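Local coordinates for GTPase HflX (Sulfolobus solfataricus P2, PDB 2QTH), which binds and hydrolyses GTP with magnesium as cofactor and associates with the 50S ribosomal subunit, perhaps acting in protein synthesis or ribosome biogenesis, at residues P180-V185 against S258-L263; P294-L299 against D346-L351; K301-N306 against S334-T339. All blocks are in the same frame, centred on the assembly; numbering follows the deposited sequence.

Contact 1: residues P180-V185 against S258-L263; sequences PSIGIV and SDALIL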
loop_
_atom_site.group_PDB
_atom_site.type_symbol
_atom_site.label_atom_id
_atom_site.label_comp_id
_atom_site.label_asym_id
_atom_site.label_seq_id
_atom_site.Cartn_x
_atom_site.Cartn_y
_atom_site.Cartn_z
ATOM N N PRO A 180 -9.324 -21.833 -1.066
ATOM C CA PRO A 180 -9.911 -20.495 -1.018
ATOM C C PRO A 180 -8.905 -19.338 -0.829
ATOM O O PRO A 180 -7.895 -19.494 -0.134
ATOM C CB PRO A 180 -10.833 -20.589 0.185
ATOM C CG PRO A 180 -10.256 -21.640 1.015
ATOM C CD PRO A 180 -9.701 -22.632 0.116
ATOM N N SER A 181 -9.206 -18.196 -1.439
ATOM C CA SER A 181 -8.345 -17.031 -1.471
ATOM C C SER A 181 -8.971 -15.913 -0.669
ATOM O O SER A 181 -10.003 -15.447 -1.068
ATOM C CB SER A 181 -8.323 -16.504 -2.917
ATOM O OG SER A 181 -7.070 -16.743 -3.440
ATOM N N ILE A 182 -8.320 -15.437 0.399
ATOM C CA ILE A 182 -8.852 -14.333 1.136
ATOM C C ILE A 182 -7.868 -13.177 1.044
ATOM O O ILE A 182 -6.765 -13.255 1.537
ATOM C CB ILE A 182 -8.979 -14.593 2.649
ATOM C CG1 ILE A 182 -9.744 -15.909 3.014
ATOM C CG2 ILE A 182 -9.678 -13.392 3.318
ATOM C CD1 ILE A 182 -11.037 -16.060 2.363
ATOM N N GLY A 183 -8.357 -12.077 0.506
ATOM C CA GLY A 183 -7.559 -10.871 0.344
ATOM C C GLY A 183 -7.720 -9.873 1.447
ATOM O O GLY A 183 -8.840 -9.638 1.929
ATOM N N ILE A 184 -6.600 -9.242 1.854
ATOM C CA ILE A 184 -6.653 -8.335 3.014
ATOM C C ILE A 184 -6.601 -6.943 2.399
ATOM O O ILE A 184 -5.565 -6.602 1.694
ATOM C CB ILE A 184 -5.407 -8.505 3.981
ATOM C CG1 ILE A 184 -5.435 -9.832 4.797
ATOM C CG2 ILE A 184 -5.422 -7.414 5.055
ATOM C CD1 ILE A 184 -5.626 -11.008 4.011
ATOM N N VAL A 185 -7.651 -6.127 2.685
ATOM C CA VAL A 185 -7.725 -4.788 2.139
ATOM C C VAL A 185 -7.913 -3.821 3.287
ATOM O O VAL A 185 -8.129 -4.208 4.425
ATOM C CB VAL A 185 -8.883 -4.634 1.051
ATOM C CG1 VAL A 185 -8.626 -5.580 -0.072
ATOM C CG2 VAL A 185 -10.248 -4.979 1.769
ATOM N N SER A 258 -9.810 -12.770 -5.476
ATOM C CA SER A 258 -9.908 -13.461 -4.194
ATOM C C SER A 258 -11.372 -13.836 -3.965
ATOM O O SER A 258 -12.315 -13.109 -4.360
ATOM C CB SER A 258 -9.352 -12.548 -3.061
ATOM O OG SER A 258 -7.913 -12.466 -3.146
ATOM N N ASP A 259 -11.570 -15.000 -3.358
ATOM C CA ASP A 259 -12.895 -15.514 -3.041
ATOM C C ASP A 259 -13.616 -14.739 -1.995
ATOM O O ASP A 259 -14.827 -14.699 -1.990
ATOM C CB ASP A 259 -12.770 -16.985 -2.631
ATOM C CG ASP A 259 -12.108 -17.745 -3.690
ATOM O OD1 ASP A 259 -12.632 -17.645 -4.826
ATOM O OD2 ASP A 259 -11.059 -18.361 -3.430
ATOM N N ALA A 260 -12.864 -14.098 -1.099
ATOM C CA ALA A 260 -13.446 -13.328 0.000
ATOM C C ALA A 260 -12.408 -12.272 0.406
ATOM O O ALA A 260 -11.229 -12.359 0.003
ATOM C CB ALA A 260 -13.817 -14.233 1.195
ATOM N N LEU A 261 -12.826 -11.303 1.197
ATOM C CA LEU A 261 -11.912 -10.221 1.633
ATOM C C LEU A 261 -12.004 -10.009 3.135
ATOM O O LEU A 261 -13.062 -10.166 3.755
ATOM C CB LEU A 261 -12.249 -8.878 0.922
ATOM C CG LEU A 261 -12.188 -8.830 -0.615
ATOM C CD1 LEU A 261 -12.609 -7.453 -1.143
ATOM C CD2 LEU A 261 -10.832 -9.251 -1.147
ATOM N N ILE A 262 -10.880 -9.621 3.721
ATOM C CA ILE A 262 -10.861 -9.121 5.092
ATOM C C ILE A 262 -10.632 -7.629 4.955
ATOM O O ILE A 262 -9.606 -7.242 4.396
ATOM C CB ILE A 262 -9.670 -9.740 5.901
ATOM C CG1 ILE A 262 -9.944 -11.299 6.102
ATOM C CG2 ILE A 262 -9.425 -8.910 7.294
ATOM C CD1 ILE A 262 -8.690 -12.223 6.604
ATOM N N LEU A 263 -11.547 -6.815 5.506
ATOM C CA LEU A 263 -11.383 -5.358 5.482
ATOM C C LEU A 263 -10.979 -4.840 6.828
ATOM O O LEU A 263 -11.689 -5.039 7.874
ATOM C CB LEU A 263 -12.717 -4.691 5.123
ATOM C CG LEU A 263 -12.758 -3.176 5.243
ATOM C CD1 LEU A 263 -11.786 -2.493 4.307
ATOM C CD2 LEU A 263 -14.304 -2.616 4.930
#
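Ile182 lies across Ile262 at about a right angle, its CG2 pressed 3.5 Å from Ile262 CG1. Ile182 CD1 also meets Ala260 CB at 3.5 Å. With CG1 beside the backbone N (chi1 -52°), the Ile182 CG2 branch is anti to that N and meets Ile262. These residues share one face of a parallel strand pair in the G domain, and helix 341-355 packs on it through Leu351 and Ile348. Val185, Leu261 and Leu263 take the other face, where Leu261 and Leu263 touch helix 271-288. Gly183 has no side chain, which leaves room for Leu261 CD2, 3.9 Å from Gly183 CA.

The backbones are joined by a parallel ladder. Gly183 N donates to Ala260 O, Gly183 O accepts from Ile262 N at 2.7 Å, and Val185 N donates to Ile262 O at 173°. At the start of the ladder, Asp259 OD2 takes Ser181 N on its anti side at 2.7 Å. Ser181 O receives Ala260 N and, weakly, Asp259 N. Backbone polar groups are thus paired between two apolar faces, and a carboxylate takes over from a carbonyl where the regular ladder begins.

Contact 2: residues P294-L299 against D346-L351; sequences PILVTL and DKIYQL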
loop_
_atom_site.group_PDB
_atom_site.type_symbol
_atom_site.label_atom_id
_atom_site.label_comp_id
_atom_site.label_asym_id
_atom_site.label_seq_id
_atom_site.Cartn_x
_atom_site.Cartn_y
_atom_site.Cartn_z
ATOM N N PRO A 294 -17.893 -12.451 0.032
ATOM C CA PRO A 294 -18.078 -12.208 1.426
ATOM C C PRO A 294 -17.005 -11.297 1.988
ATOM O O PRO A 294 -15.855 -11.464 1.612
ATOM C CB PRO A 294 -17.998 -13.586 2.026
ATOM C CG PRO A 294 -18.484 -14.483 0.892
ATOM C CD PRO A 294 -17.853 -13.878 -0.325
ATOM N N ILE A 295 -17.373 -10.370 2.884
ATOM C CA ILE A 295 -16.346 -9.495 3.516
ATOM C C ILE A 295 -16.342 -9.630 5.013
ATOM O O ILE A 295 -17.390 -9.465 5.674
ATOM C CB ILE A 295 -16.529 -7.986 3.076
ATOM C CG1 ILE A 295 -16.300 -7.893 1.523
ATOM C CG2 ILE A 295 -15.541 -7.122 3.889
ATOM C CD1 ILE A 295 -16.264 -6.409 1.043
ATOM N N LEU A 296 -15.197 -9.999 5.582
ATOM C CA LEU A 296 -15.069 -10.024 7.018
ATOM C C LEU A 296 -14.375 -8.735 7.438
ATOM O O LEU A 296 -13.226 -8.490 7.040
ATOM C CB LEU A 296 -14.159 -11.177 7.419
ATOM C CG LEU A 296 -13.724 -11.302 8.907
ATOM C CD1 LEU A 296 -14.892 -11.371 9.883
ATOM C CD2 LEU A 296 -12.781 -12.630 9.137
ATOM N N VAL A 297 -15.019 -7.942 8.291
ATOM C CA VAL A 297 -14.479 -6.643 8.697
ATOM C C VAL A 297 -13.757 -6.844 10.045
ATOM O O VAL A 297 -14.328 -7.439 10.955
ATOM C CB VAL A 297 -15.618 -5.549 8.804
ATOM C CG1 VAL A 297 -15.000 -4.200 9.111
ATOM C CG2 VAL A 297 -16.447 -5.472 7.519
ATOM N N THR A 298 -12.477 -6.411 10.165
ATOM C CA THR A 298 -11.842 -6.493 11.431
ATOM C C THR A 298 -11.524 -5.108 11.926
ATOM O O THR A 298 -10.715 -4.401 11.328
ATOM C CB THR A 298 -10.512 -7.333 11.367
ATOM O OG1 THR A 298 -9.622 -6.784 10.361
ATOM C CG2 THR A 298 -10.805 -8.717 10.891
ATOM N N LEU A 299 -12.094 -4.775 13.082
ATOM C CA LEU A 299 -11.891 -3.493 13.674
ATOM C C LEU A 299 -10.647 -3.693 14.519
ATOM O O LEU A 299 -10.681 -4.459 15.462
ATOM C CB LEU A 299 -13.182 -3.211 14.456
ATOM C CG LEU A 299 -13.310 -1.823 15.050
ATOM C CD1 LEU A 299 -13.217 -0.820 13.822
ATOM C CD2 LEU A 299 -14.618 -1.647 15.815
ATOM N N ASP A 346 -10.890 -18.592 13.866
ATOM C CA ASP A 346 -12.088 -19.366 13.731
ATOM C C ASP A 346 -13.013 -18.783 12.641
ATOM O O ASP A 346 -13.675 -19.520 11.938
ATOM C CB ASP A 346 -12.882 -19.412 15.028
ATOM C CG ASP A 346 -12.206 -20.269 16.130
ATOM O OD1 ASP A 346 -11.382 -21.108 15.737
ATOM O OD2 ASP A 346 -12.519 -20.082 17.355
ATOM N N LYS A 347 -13.078 -17.463 12.567
ATOM C CA LYS A 347 -13.936 -16.845 11.548
ATOM C C LYS A 347 -13.371 -17.061 10.126
ATOM O O LYS A 347 -14.176 -17.279 9.196
ATOM C CB LYS A 347 -14.079 -15.343 11.829
ATOM C CG LYS A 347 -14.841 -15.109 13.150
ATOM C CD LYS A 347 -16.307 -15.477 12.830
ATOM C CE LYS A 347 -17.196 -15.332 14.018
ATOM N NZ LYS A 347 -18.521 -15.664 13.496
ATOM N N ILE A 348 -12.038 -17.055 9.969
ATOM C CA ILE A 348 -11.414 -17.389 8.651
ATOM C C ILE A 348 -11.744 -18.846 8.332
ATOM O O ILE A 348 -12.195 -19.170 7.236
ATOM C CB ILE A 348 -9.850 -17.192 8.590
ATOM C CG1 ILE A 348 -9.419 -15.708 8.731
ATOM C CG2 ILE A 348 -9.257 -17.750 7.264
ATOM C CD1 ILE A 348 -10.532 -14.938 8.615
ATOM N N TYR A 349 -11.634 -19.721 9.321
ATOM C CA TYR A 349 -12.028 -21.114 9.052
ATOM C C TYR A 349 -13.515 -21.220 8.679
ATOM O O TYR A 349 -13.882 -21.953 7.735
ATOM C CB TYR A 349 -11.758 -22.041 10.283
ATOM C CG TYR A 349 -12.116 -23.493 9.978
ATOM C CD1 TYR A 349 -11.197 -24.317 9.327
ATOM C CD2 TYR A 349 -13.347 -24.039 10.360
ATOM C CE1 TYR A 349 -11.518 -25.627 9.029
ATOM C CE2 TYR A 349 -13.678 -25.381 10.067
ATOM C CZ TYR A 349 -12.760 -26.160 9.399
ATOM O OH TYR A 349 -13.062 -27.479 9.104
ATOM N N GLN A 350 -14.390 -20.554 9.411
ATOM C CA GLN A 350 -15.836 -20.689 9.046
ATOM C C GLN A 350 -16.101 -20.137 7.642
ATOM O O GLN A 350 -16.891 -20.667 6.864
ATOM C CB GLN A 350 -16.743 -19.971 10.038
ATOM C CG GLN A 350 -16.742 -20.519 11.501
ATOM C CD GLN A 350 -17.198 -19.452 12.547
ATOM O OE1 GLN A 350 -18.045 -18.612 12.254
ATOM N NE2 GLN A 350 -16.550 -19.433 13.725
ATOM N N LEU A 351 -15.441 -19.032 7.319
ATOM C CA LEU A 351 -15.625 -18.413 6.011
ATOM C C LEU A 351 -15.069 -19.383 4.918
ATOM O O LEU A 351 -15.716 -19.608 3.908
ATOM C CB LEU A 351 -14.929 -17.028 6.042
ATOM C CG LEU A 351 -14.762 -16.272 4.711
ATOM C CD1 LEU A 351 -16.144 -15.986 4.040
ATOM C CD2 LEU A 351 -13.962 -14.943 5.043
#
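This is strand-to-helix packing in the alpha/beta G domain. Helix 346-351 runs back over strand 295-299, with 173° between their directions and 10.5 Å between their axes. That spacing leaves room for one layer of interlocking side chains. No hydrogen bond crosses between the two segments; the atoms that meet are all carbons.

Leu296 is the central residue on the strand side. Its CG is anti to the backbone N (chi1 172°), and its CD2 methyl carries most of the contact. Leu296 CD2 lies 3.3 Å from Ile348 CD1, tighter than usual for two carbons. Ile348 has a nearly eclipsed chi2 (-12°), which, with the short contact, makes the place of Ile348 CD1 doubtful. The two side chains cross at about a right angle. The same Leu296 CD2 sits 4.0 Å from Lys347 CB, the carbon at the root of the lysine chain.

One helix turn on, Leu351 meets the start of the strand segment. Leu351 CD1 packs on Pro294 CB at 3.6 Å, and Leu351 CD2 lies 4.5 Å from Leu296 CB.

Lys347 bends at chi2 and takes its ammonium away from the strand. Lys347 NZ forms a salt bridge with Asp329 OD2 and donates to Gln350 OE1 at 3.2 Å. Its apolar root therefore faces the core, while Asp329, on strand 327-332, balances the charge.

Strand 295-300 lies between strands 260-266 and 327-332 in the sheet. Helix 341-355 spans all three, with Ile348 touching Ile262, and Leu351 touching Phe328. Val297 and Leu299, whose side chains leave the strand on its other face, pack against helix 309-323.

Contact 3: residues K301-N306 against S334-T339; sequences KIDKIN and SALKRT. With GDP (guanosine-5'-diphosphate), chain H.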
loop_
_atom_site.group_PDB
_atom_site.type_symbol
_atom_site.label_atom_id
_atom_site.label_comp_id
_atom_site.label_asym_id
_atom_site.label_seq_id
_atom_site.Cartn_x
_atom_site.Cartn_y
_atom_site.Cartn_z
ATOM N N LYS A 301 -6.621 -2.667 16.253
ATOM C CA LYS A 301 -5.915 -1.737 17.154
ATOM C C LYS A 301 -6.743 -1.445 18.371
ATOM O O LYS A 301 -6.589 -0.390 18.983
ATOM C CB LYS A 301 -5.500 -0.417 16.465
ATOM C CG LYS A 301 -4.782 -0.619 15.165
ATOM C CD LYS A 301 -4.169 0.752 14.633
ATOM C CE LYS A 301 -3.203 0.544 13.484
ATOM N NZ LYS A 301 -2.450 1.846 13.128
ATOM N N ILE A 302 -7.630 -2.368 18.720
ATOM C CA ILE A 302 -8.558 -2.154 19.808
ATOM C C ILE A 302 -7.859 -1.884 21.121
ATOM O O ILE A 302 -8.459 -1.263 21.991
ATOM C CB ILE A 302 -9.605 -3.289 20.003
ATOM C CG1 ILE A 302 -8.949 -4.608 20.522
ATOM C CG2 ILE A 302 -10.586 -3.389 18.726
ATOM C CD1 ILE A 302 -9.977 -5.777 20.710
ATOM N N ASP A 303 -6.614 -2.343 21.250
ATOM C CA ASP A 303 -5.811 -2.057 22.444
ATOM C C ASP A 303 -5.577 -0.556 22.674
ATOM O O ASP A 303 -5.462 -0.116 23.834
ATOM C CB ASP A 303 -4.440 -2.773 22.398
ATOM C CG ASP A 303 -3.680 -2.497 21.139
ATOM O OD1 ASP A 303 -4.147 -2.929 20.039
ATOM O OD2 ASP A 303 -2.603 -1.871 21.239
ATOM N N LYS A 304 -5.461 0.186 21.573
ATOM C CA LYS A 304 -5.157 1.628 21.575
ATOM C C LYS A 304 -6.413 2.492 21.675
ATOM O O LYS A 304 -6.309 3.710 21.598
ATOM C CB LYS A 304 -4.475 2.016 20.259
ATOM C CG LYS A 304 -3.025 1.687 20.117
ATOM C CD LYS A 304 -2.577 1.795 18.593
ATOM C CE LYS A 304 -2.420 3.255 18.035
ATOM N NZ LYS A 304 -1.656 3.324 16.685
ATOM N N ILE A 305 -7.593 1.884 21.760
ATOM C CA ILE A 305 -8.850 2.638 21.787
ATOM C C ILE A 305 -8.903 3.596 22.996
ATOM O O ILE A 305 -9.188 4.809 22.852
ATOM C CB ILE A 305 -10.063 1.683 21.853
ATOM C CG1 ILE A 305 -10.489 1.233 20.460
ATOM C CG2 ILE A 305 -11.297 2.361 22.484
ATOM C CD1 ILE A 305 -11.910 0.641 20.457
ATOM N N ASN A 306 -8.589 3.047 24.171
ATOM C CA ASN A 306 -8.866 3.728 25.443
ATOM C C ASN A 306 -10.230 4.472 25.360
ATOM O O ASN A 306 -10.279 5.691 25.136
ATOM C CB ASN A 306 -7.677 4.645 25.814
ATOM C CG ASN A 306 -6.294 3.967 25.597
ATOM O OD1 ASN A 306 -5.581 4.242 24.605
ATOM N ND2 ASN A 306 -5.906 3.095 26.546
ATOM N N SER A 334 -6.915 -7.065 18.093
ATOM C CA SER A 334 -5.650 -6.317 18.115
ATOM C C SER A 334 -4.571 -7.196 17.496
ATOM O O SER A 334 -4.174 -8.202 18.077
ATOM C CB SER A 334 -5.257 -5.817 19.492
ATOM O OG SER A 334 -3.911 -5.385 19.413
ATOM N N ALA A 335 -4.181 -6.879 16.275
ATOM C CA ALA A 335 -3.138 -7.713 15.616
ATOM C C ALA A 335 -1.777 -7.584 16.307
ATOM O O ALA A 335 -1.012 -8.548 16.311
ATOM C CB ALA A 335 -3.027 -7.418 14.126
ATOM N N LEU A 336 -1.534 -6.434 16.944
ATOM C CA LEU A 336 -0.293 -6.171 17.669
ATOM C C LEU A 336 -0.255 -6.912 18.990
ATOM O O LEU A 336 0.756 -7.517 19.345
ATOM C CB LEU A 336 -0.127 -4.673 17.997
ATOM C CG LEU A 336 1.070 -4.292 18.881
ATOM C CD1 LEU A 336 2.355 -4.270 17.976
ATOM C CD2 LEU A 336 0.838 -2.898 19.625
ATOM N N LYS A 337 -1.353 -6.853 19.736
ATOM C CA LYS A 337 -1.361 -7.419 21.081
ATOM C C LYS A 337 -1.905 -8.832 21.105
ATOM O O LYS A 337 -1.915 -9.485 22.168
ATOM C CB LYS A 337 -2.126 -6.521 22.035
ATOM C CG LYS A 337 -1.323 -5.297 22.474
ATOM C CD LYS A 337 0.073 -5.628 22.976
ATOM C CE LYS A 337 0.852 -4.344 23.138
ATOM N NZ LYS A 337 1.672 -4.347 24.372
ATOM N N ARG A 338 -2.345 -9.309 19.951
ATOM C CA ARG A 338 -2.827 -10.681 19.801
ATOM C C ARG A 338 -4.107 -10.845 20.607
ATOM O O ARG A 338 -4.261 -11.785 21.408
ATOM C CB ARG A 338 -1.714 -11.746 20.204
ATOM C CG ARG A 338 -0.611 -11.978 19.122
ATOM C CD ARG A 338 0.703 -12.695 19.604
ATOM N NE ARG A 338 1.112 -12.090 20.877
ATOM C CZ ARG A 338 2.054 -11.168 21.049
ATOM N NH1 ARG A 338 2.833 -10.773 20.047
ATOM N NH2 ARG A 338 2.254 -10.671 22.258
ATOM N N THR A 339 -4.992 -9.862 20.519
ATOM C CA THR A 339 -6.294 -9.997 21.136
ATOM C C THR A 339 -7.292 -10.465 20.113
ATOM O O THR A 339 -7.426 -9.863 19.017
ATOM C CB THR A 339 -6.765 -8.616 21.588
ATOM O OG1 THR A 339 -5.643 -7.955 22.179
ATOM C CG2 THR A 339 -7.864 -8.763 22.565
HETATM P PB GDP H . -0.741 -1.266 7.031
HETATM O O1B GDP H . -0.084 -0.070 6.340
HETATM O O2B GDP H . -2.223 -1.256 6.711
HETATM O O3B GDP H . -0.162 -2.498 6.460
HETATM O O3A GDP H . -0.553 -1.335 8.590
HETATM P PA GDP H . 0.616 -2.276 9.384
HETATM O O1A GDP H . 0.374 -3.643 9.847
HETATM O O2A GDP H . 1.934 -2.141 8.642
HETATM O "O5'" GDP H . 0.467 -1.437 10.751
HETATM C "C5'" GDP H . 0.405 -0.011 10.733
HETATM C "C4'" GDP H . 1.156 0.450 11.980
HETATM O "O4'" GDP H . 0.264 0.218 13.076
HETATM C "C3'" GDP H . 2.406 -0.352 12.299
HETATM O "O3'" GDP H . 3.177 0.485 13.164
HETATM C "C2'" GDP H . 1.880 -1.507 13.116
HETATM O "O2'" GDP H . 2.830 -1.943 14.086
HETATM C "C1'" GDP H . 0.690 -0.900 13.860
HETATM N N9 GDP H . -0.395 -1.876 14.155
HETATM C C8 GDP H . -0.926 -2.866 13.382
HETATM N N7 GDP H . -1.927 -3.574 14.024
HETATM C C5 GDP H . -2.018 -3.008 15.274
HETATM C C6 GDP H . -2.822 -3.215 16.509
HETATM O O6 GDP H . -3.661 -4.102 16.531
HETATM N N1 GDP H . -2.656 -2.413 17.593
HETATM C C2 GDP H . -1.740 -1.442 17.602
HETATM N N2 GDP H . -1.623 -0.715 18.749
HETATM N N3 GDP H . -0.937 -1.166 16.504
HETATM C C4 GDP H . -1.022 -1.903 15.352
#
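Asp303 and Ser334 meet at the Watson-Crick edge of the bound guanine, Asp303 on the NKxD motif of the G domain and Ser334 on the SAL-type G5 loop with Ala335 and Leu336. Asp303 CG sits between its backbone N and carbonyl carbon (chi1 53°), which brings the carboxylate to guanine and Ser334. Asp303 OD1 accepts guanine N1 at 2.9 Å in a nearly straight bond (173°). OD2 accepts N2, whose position is less sure. The two oxygens of this carboxylate read the N1-H and amino group of guanine.

The ring is sandwiched. Lys301 CG lies 3.5 Å from C6 on one face, and Leu336 CB is 3.4 Å from C6 on the opposite face. The extended lysine chain carries NZ to the ribose O4', and NZ also donates to Asn189 O. Leu336 N donates to guanine O6 at 3.2 Å.

Ser334, also at the base, steadies the carboxylate: Ser334 OG donates to Asp303 OD1 at 2.5 Å, arriving from above the carboxylate plane, 58° out of it. OD1 is therefore held by two donors. Were Asp303 replaced by alanine, guanine N1 and N2 would probably lose their acceptors and the Ser334 hydroxyl its partner, weakening the selection of guanine.

Farther out, Ile302 CD1 meets Thr339 CG2 at 4.1 Å, joining the two loops. Ser334 N bonds to Thr339 O, and a G1 beta bulge sets Arg338 and Thr339 opposite Ser334. The Ser334 hydroxyl also accepts a bond from the second shell: in an ST motif, Lys337 N donates to Ser334 OG at 3.0 Å.

In the fold
Contacts 1 and 2 lie in the core of the G domain, while contact 3 is partly buried at the nucleotide site. Contact 1 joins two strands edge to edge, mostly by backbone hydrogen bonds. Contact 2 lays a helix over the sheet through carbon-to-carbon packing, with no hydrogen bond between the segments. The two touch: strands 260-266 and 295-300 are neighbours, and Leu261 O and Leu296 N are probably hydrogen-bonded. Contact 3 adjoins contact 2 in sequence and is nested within the loop it closes, their centres about 17 Å apart. There strand 295-300 has given way to a loop, and the chemistry turns largely polar at the edge of the base, with aliphatic carbons over its two faces.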